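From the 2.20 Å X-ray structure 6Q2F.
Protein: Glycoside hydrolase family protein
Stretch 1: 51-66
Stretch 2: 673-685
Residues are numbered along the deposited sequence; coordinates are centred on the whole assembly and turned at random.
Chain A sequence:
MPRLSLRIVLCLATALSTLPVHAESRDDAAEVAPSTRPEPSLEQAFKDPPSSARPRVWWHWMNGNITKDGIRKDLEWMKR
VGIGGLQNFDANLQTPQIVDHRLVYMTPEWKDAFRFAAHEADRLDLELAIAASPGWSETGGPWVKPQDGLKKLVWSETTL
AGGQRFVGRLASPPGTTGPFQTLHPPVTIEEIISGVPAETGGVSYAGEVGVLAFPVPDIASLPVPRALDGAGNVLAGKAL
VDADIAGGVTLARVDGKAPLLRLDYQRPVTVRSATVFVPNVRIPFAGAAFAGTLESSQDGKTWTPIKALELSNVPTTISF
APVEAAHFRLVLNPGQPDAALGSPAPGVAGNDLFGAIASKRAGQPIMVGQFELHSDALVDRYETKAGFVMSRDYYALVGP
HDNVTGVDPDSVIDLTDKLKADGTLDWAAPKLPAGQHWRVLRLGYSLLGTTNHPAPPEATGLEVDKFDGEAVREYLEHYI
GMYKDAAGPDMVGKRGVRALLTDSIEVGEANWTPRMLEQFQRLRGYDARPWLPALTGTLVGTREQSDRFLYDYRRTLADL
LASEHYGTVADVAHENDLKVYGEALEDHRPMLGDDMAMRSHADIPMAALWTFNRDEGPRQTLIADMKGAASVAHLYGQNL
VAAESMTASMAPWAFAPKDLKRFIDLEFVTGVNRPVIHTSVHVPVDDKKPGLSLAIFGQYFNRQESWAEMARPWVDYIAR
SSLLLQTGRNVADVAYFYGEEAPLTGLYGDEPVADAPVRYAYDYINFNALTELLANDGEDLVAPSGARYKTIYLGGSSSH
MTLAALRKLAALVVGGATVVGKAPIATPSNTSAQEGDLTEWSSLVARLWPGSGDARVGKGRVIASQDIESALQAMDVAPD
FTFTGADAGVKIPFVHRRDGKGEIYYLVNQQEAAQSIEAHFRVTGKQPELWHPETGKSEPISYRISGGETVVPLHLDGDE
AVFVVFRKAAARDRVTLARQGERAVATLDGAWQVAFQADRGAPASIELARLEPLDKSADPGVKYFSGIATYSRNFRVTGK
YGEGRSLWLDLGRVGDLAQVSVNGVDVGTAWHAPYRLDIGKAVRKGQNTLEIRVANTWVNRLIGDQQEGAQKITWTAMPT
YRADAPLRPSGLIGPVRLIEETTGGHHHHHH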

# COMPACT_ATOMS: atom_id res chain seq x y z
N SER A 51 18.57 6.35 17.94
CA SER A 51 17.16 6.71 17.72
C SER A 51 16.73 6.48 16.28
O SER A 51 15.62 5.99 16.03
N SER A 52 17.59 6.82 15.33
CA SER A 52 17.24 6.66 13.92
C SER A 52 16.91 5.22 13.56
O SER A 52 16.24 4.98 12.56
N ALA A 53 17.40 4.26 14.33
CA ALA A 53 17.12 2.86 14.03
C ALA A 53 15.90 2.34 14.77
O ALA A 53 15.42 1.25 14.45
N ARG A 54 15.38 3.09 15.71
CA ARG A 54 14.34 2.53 16.57
C ARG A 54 12.97 2.69 15.91
O ARG A 54 12.70 3.71 15.28
N PRO A 55 12.10 1.69 16.02
CA PRO A 55 10.83 1.76 15.29
C PRO A 55 9.91 2.80 15.90
O PRO A 55 10.03 3.20 17.06
N ARG A 56 8.97 3.24 15.07
CA ARG A 56 7.93 4.16 15.49
C ARG A 56 6.65 3.37 15.75
O ARG A 56 6.54 2.19 15.42
N VAL A 57 5.66 4.03 16.36
CA VAL A 57 4.32 3.46 16.47
C VAL A 57 3.29 4.49 16.03
O VAL A 57 3.49 5.70 16.14
N TRP A 58 2.19 4.00 15.50
CA TRP A 58 1.01 4.82 15.38
C TRP A 58 0.34 4.91 16.75
O TRP A 58 0.37 3.96 17.55
N TRP A 59 -0.26 6.07 17.03
CA TRP A 59 -0.70 6.41 18.39
C TRP A 59 -2.07 7.09 18.29
O TRP A 59 -2.18 8.32 18.33
N HIS A 60 -3.11 6.29 18.16
CA HIS A 60 -4.45 6.81 17.92
C HIS A 60 -5.07 7.31 19.21
O HIS A 60 -5.06 6.62 20.23
N TRP A 61 -5.63 8.52 19.17
CA TRP A 61 -6.47 9.05 20.23
C TRP A 61 -7.91 8.67 19.91
O TRP A 61 -8.49 9.18 18.96
N MSE A 62 -8.48 7.76 20.70
CA MSE A 62 -9.76 7.15 20.35
C MSE A 62 -10.96 7.99 20.83
O MSE A 62 -11.32 7.92 22.01
N ASN A 63 -11.57 8.76 19.93
CA ASN A 63 -12.88 9.39 20.19
C ASN A 63 -12.85 10.26 21.45
O ASN A 63 -13.74 10.18 22.30
N GLY A 64 -11.83 11.10 21.57
CA GLY A 64 -11.76 12.00 22.70
C GLY A 64 -11.30 11.36 24.01
O GLY A 64 -11.20 12.08 25.02
N ASN A 65 -11.03 10.06 24.04
CA ASN A 65 -10.53 9.40 25.25
C ASN A 65 -9.05 9.73 25.44
O ASN A 65 -8.15 8.99 25.04
N ILE A 66 -8.80 10.87 26.09
CA ILE A 66 -7.47 11.49 26.11
C ILE A 66 -7.26 12.14 27.47
O ILE A 66 -8.12 12.89 27.93
N ASN A 673 13.00 -0.63 6.47
CA ASN A 673 13.98 -0.50 7.55
C ASN A 673 13.55 0.53 8.60
O ASN A 673 14.38 0.97 9.39
N ARG A 674 12.29 0.96 8.59
CA ARG A 674 11.73 1.74 9.70
C ARG A 674 10.30 1.29 9.91
O ARG A 674 9.36 1.88 9.36
N PRO A 675 10.09 0.21 10.66
CA PRO A 675 8.72 -0.21 10.94
C PRO A 675 8.00 0.87 11.74
O PRO A 675 8.58 1.53 12.61
N VAL A 676 6.73 1.08 11.41
CA VAL A 676 5.85 1.95 12.17
C VAL A 676 4.70 1.05 12.61
O VAL A 676 3.84 0.68 11.80
N ILE A 677 4.74 0.61 13.84
CA ILE A 677 3.78 -0.35 14.30
C ILE A 677 2.37 0.14 14.44
O ILE A 677 2.12 1.08 15.10
N HIS A 678 1.48 -0.56 13.80
CA HIS A 678 0.08 -0.31 13.86
C HIS A 678 -0.49 -1.27 14.89
O HIS A 678 -0.59 -2.41 14.57
N THR A 679 -0.91 -0.84 16.08
CA THR A 679 -0.81 0.48 16.63
C THR A 679 -0.62 0.44 18.13
O THR A 679 -0.66 -0.56 18.75
N SER A 680 -0.43 1.62 18.68
CA SER A 680 -0.28 1.85 20.04
C SER A 680 -1.34 2.88 20.39
O SER A 680 -1.07 4.04 20.44
N VAL A 681 -2.55 2.43 20.60
CA VAL A 681 -3.64 3.31 21.00
C VAL A 681 -3.29 4.00 22.31
O VAL A 681 -2.68 3.41 23.22
N HIS A 682 -3.64 5.28 22.41
CA HIS A 682 -3.39 6.06 23.61
C HIS A 682 -4.21 5.53 24.78
O HIS A 682 -5.42 5.30 24.65
N VAL A 683 -3.55 5.35 25.93
CA VAL A 683 -4.17 4.84 27.14
C VAL A 683 -4.47 6.01 28.07
O VAL A 683 -3.56 6.55 28.71
N PRO A 684 -5.72 6.46 28.15
CA PRO A 684 -6.02 7.66 28.95
C PRO A 684 -6.16 7.40 30.44
O PRO A 684 -5.94 8.34 31.22
N VAL A 685 -6.52 6.19 30.86
CA VAL A 685 -6.71 5.85 32.26
C VAL A 685 -6.13 4.46 32.49
O VAL A 685 -6.11 3.62 31.59

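Strand 56-62 runs parallel to the strand that begins at Arg 674, and the backbone satisfies much of its own polarity across the seam: Arg 56 N donates to Pro 675 O (3.0 Å), Ile 677 N to Arg 56 O (2.9 Å) and Trp 58 N to Ile 677 O (2.9 Å). Beyond the cis peptide before Thr 679, Ser 680 N reaches Trp 58 O (2.7 Å) and His 682 N reaches His 60 O (2.9 Å). Arg 56 (chi1 m) and Val 676 (t) share one face of the sheet, Val 57 (m) and Ile 677 (m) the other. At the first end, the guanidinium of Arg 56 lies flat on that of Arg 674 (t), centres 3.6 Å apart, a like-charge stack that leaves the edges of both guanidinium groups free for acceptors. Arg 56 NH1 donates to Ser 51 O (3.0 Å) and Arg 54 O (2.7 Å); Arg 674 NH2 donates to Ser 52 O (2.9 Å). Water 1 accepts from Arg 674 NE (2.8 Å) and donates to Ser 52 O (2.8 Å), with a weak bond to Arg 54 O (3.4 Å). Arg 56 NE and Arg 674 NH1 are satisfied elsewhere in the structure.

Trp 58 (m) packs CD1 against Val 676 CG1 (3.2 Å), while Val 57 CG2 meets Ser 680 CB (3.6 Å). His 60 (m) turns its edge toward the face of His 678 (t) in an offset arrangement, ring centroids 6.0 Å apart; His 60 ND1 is buried without a partner, whereas His 678 ND1 is bonded elsewhere in the structure. His 682 (t) points in, its CB 3.4 Å from Trp 61 CD1 and 3.6 Å from Trp 59 NE1, its NE2 3.4 Å from Ile 66 CA. Both ring nitrogens of His 682, together with Trp 58 NE1, Trp 59 NE1 and Ser 680 OG, are hydrogen-bonded outside the two stretches. Water 2 accepts from Met 62 N (2.8 Å) and donates to Asn 65 O (2.8 Å) and His 682 O (3.0 Å), joining the turn to the second stretch. Within that turn, Asn 65 (m) donates from ND2 to Met 62 O (3.0 Å).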

# COMPACT_ATOMS: atom_id res chain seq x y z
CB SER A 51 16.93 8.18 18.09
OG SER A 51 17.68 8.51 19.25
CB SER A 52 18.41 7.15 13.05
OG SER A 52 19.57 6.39 13.32
CB ALA A 53 18.34 1.98 14.37
CB ARG A 54 14.39 3.22 17.92
CG ARG A 54 15.69 2.90 18.63
CD ARG A 54 15.85 3.55 20.00
NE ARG A 54 17.03 2.94 20.63
CZ ARG A 54 17.04 1.68 21.08
NH1 ARG A 54 15.95 0.92 20.97
NH2 ARG A 54 18.16 1.18 21.61
CB PRO A 55 10.25 0.35 15.45
CG PRO A 55 10.71 -0.05 16.81
CD PRO A 55 12.14 0.51 16.89
CB ARG A 56 7.69 5.21 14.40
CG ARG A 56 8.68 6.38 14.37
CD ARG A 56 10.14 6.01 14.12
NE ARG A 56 10.91 7.25 13.97
CZ ARG A 56 12.19 7.42 14.29
NH1 ARG A 56 12.89 6.39 14.79
NH2 ARG A 56 12.74 8.62 14.10
CB VAL A 57 4.00 2.99 17.91
CG1 VAL A 57 5.06 1.98 18.38
CG2 VAL A 57 3.89 4.17 18.85
CB TRP A 58 0.05 4.25 14.33
CG TRP A 58 0.46 4.64 12.93
CD1 TRP A 58 1.61 5.29 12.57
CD2 TRP A 58 -0.29 4.46 11.72
NE1 TRP A 58 1.63 5.50 11.22
CE2 TRP A 58 0.47 5.01 10.67
CE3 TRP A 58 -1.54 3.90 11.43
CZ2 TRP A 58 0.04 5.00 9.35
CZ3 TRP A 58 -1.97 3.89 10.11
CH2 TRP A 58 -1.19 4.45 9.09
CB TRP A 59 0.35 7.28 19.06
CG TRP A 59 0.12 7.63 20.49
CD1 TRP A 59 -0.11 6.77 21.55
CD2 TRP A 59 0.23 8.93 21.06
NE1 TRP A 59 -0.19 7.48 22.72
CE2 TRP A 59 0.01 8.81 22.45
CE3 TRP A 59 0.47 10.20 20.52
CZ2 TRP A 59 0.03 9.91 23.30
CZ3 TRP A 59 0.46 11.29 21.36
CH2 TRP A 59 0.26 11.14 22.74
CB HIS A 60 -5.35 5.73 17.32
CG HIS A 60 -4.98 5.36 15.91
ND1 HIS A 60 -4.01 4.43 15.61
CD2 HIS A 60 -5.49 5.77 14.72
CE1 HIS A 60 -3.92 4.30 14.30
NE2 HIS A 60 -4.81 5.10 13.74
CB TRP A 61 -6.32 10.57 20.34
CG TRP A 61 -5.03 11.03 20.94
CD1 TRP A 61 -3.97 10.27 21.30
CD2 TRP A 61 -4.68 12.38 21.25
NE1 TRP A 61 -2.96 11.05 21.81
CE2 TRP A 61 -3.39 12.36 21.80
CE3 TRP A 61 -5.33 13.62 21.10
CZ2 TRP A 61 -2.74 13.53 22.23
CZ3 TRP A 61 -4.70 14.75 21.53
CH2 TRP A 61 -3.41 14.70 22.09
CB MSE A 62 -9.85 5.73 20.93
CG MSE A 62 -8.86 4.70 20.38
SE MSE A 62 -8.70 4.74 18.44
CE MSE A 62 -10.58 4.33 18.12
CB ASN A 63 -13.96 8.30 20.29
CG ASN A 63 -15.37 8.84 20.18
OD1 ASN A 63 -16.33 8.10 20.43
ND2 ASN A 63 -15.52 10.11 19.79
CB ASN A 65 -10.75 7.89 25.15
CG ASN A 65 -12.18 7.50 25.43
OD1 ASN A 65 -12.68 7.72 26.52
ND2 ASN A 65 -12.85 6.91 24.44
CB ILE A 66 -7.32 12.58 25.03
CG1 ILE A 66 -7.68 12.05 23.64
CG2 ILE A 66 -5.93 13.18 25.06
CD1 ILE A 66 -8.28 13.15 22.73
CB ASN A 673 15.37 -0.14 6.97
CG ASN A 673 15.34 1.11 6.12
OD1 ASN A 673 14.50 2.00 6.31
ND2 ASN A 673 16.26 1.21 5.18
CB ARG A 674 11.78 3.25 9.44
CG ARG A 674 11.04 4.05 10.50
CD ARG A 674 11.40 5.50 10.50
NE ARG A 674 12.78 5.73 10.91
CZ ARG A 674 13.37 6.92 10.94
NH1 ARG A 674 12.68 8.01 10.58
NH2 ARG A 674 14.62 7.03 11.33
CB PRO A 675 8.90 -1.51 11.74
CG PRO A 675 10.28 -2.04 11.25
CD PRO A 675 11.08 -0.77 11.15
CB VAL A 676 5.37 3.16 11.36
CG1 VAL A 676 4.57 4.12 12.28
CG2 VAL A 676 6.58 3.89 10.73
CB ILE A 677 4.24 -1.02 15.60
CG1 ILE A 677 5.59 -1.65 15.40
CG2 ILE A 677 3.24 -2.05 16.05
CD1 ILE A 677 6.42 -1.72 16.64
CB HIS A 678 -0.51 -0.65 12.53
CG HIS A 678 -1.96 -0.36 12.41
ND1 HIS A 678 -2.92 -1.10 13.04
CD2 HIS A 678 -2.62 0.60 11.74
CE1 HIS A 678 -4.10 -0.60 12.78
NE2 HIS A 678 -3.95 0.43 11.99
CB THR A 679 -2.10 1.32 16.57
OG1 THR A 679 -3.24 0.52 16.34
CG2 THR A 679 -2.00 2.39 15.71
CB SER A 680 1.10 2.37 20.33
OG SER A 680 1.38 2.36 21.67
CB VAL A 681 -4.93 2.47 21.11
CG1 VAL A 681 -5.93 3.14 22.03
CG2 VAL A 681 -5.55 2.28 19.73
CB HIS A 682 -3.73 7.53 23.36
CG HIS A 682 -3.94 8.32 24.61
ND1 HIS A 682 -2.99 8.41 25.61
CD2 HIS A 682 -4.98 9.10 25.01
CE1 HIS A 682 -3.44 9.19 26.57
NE2 HIS A 682 -4.64 9.62 26.23
CB VAL A 683 -3.27 3.80 27.83
CG1 VAL A 683 -3.89 3.35 29.16
CG2 VAL A 683 -3.02 2.64 26.90
CB PRO A 684 -7.34 8.15 28.37
CG PRO A 684 -8.02 6.86 28.03
CD PRO A 684 -6.90 6.04 27.38
CB VAL A 685 -8.21 5.90 32.68
CG1 VAL A 685 -8.79 7.29 32.47
CG2 VAL A 685 -9.02 4.90 31.88
O HOH W 1 13.93 3.43 12.11
O HOH W 2 -7.41 7.05 23.22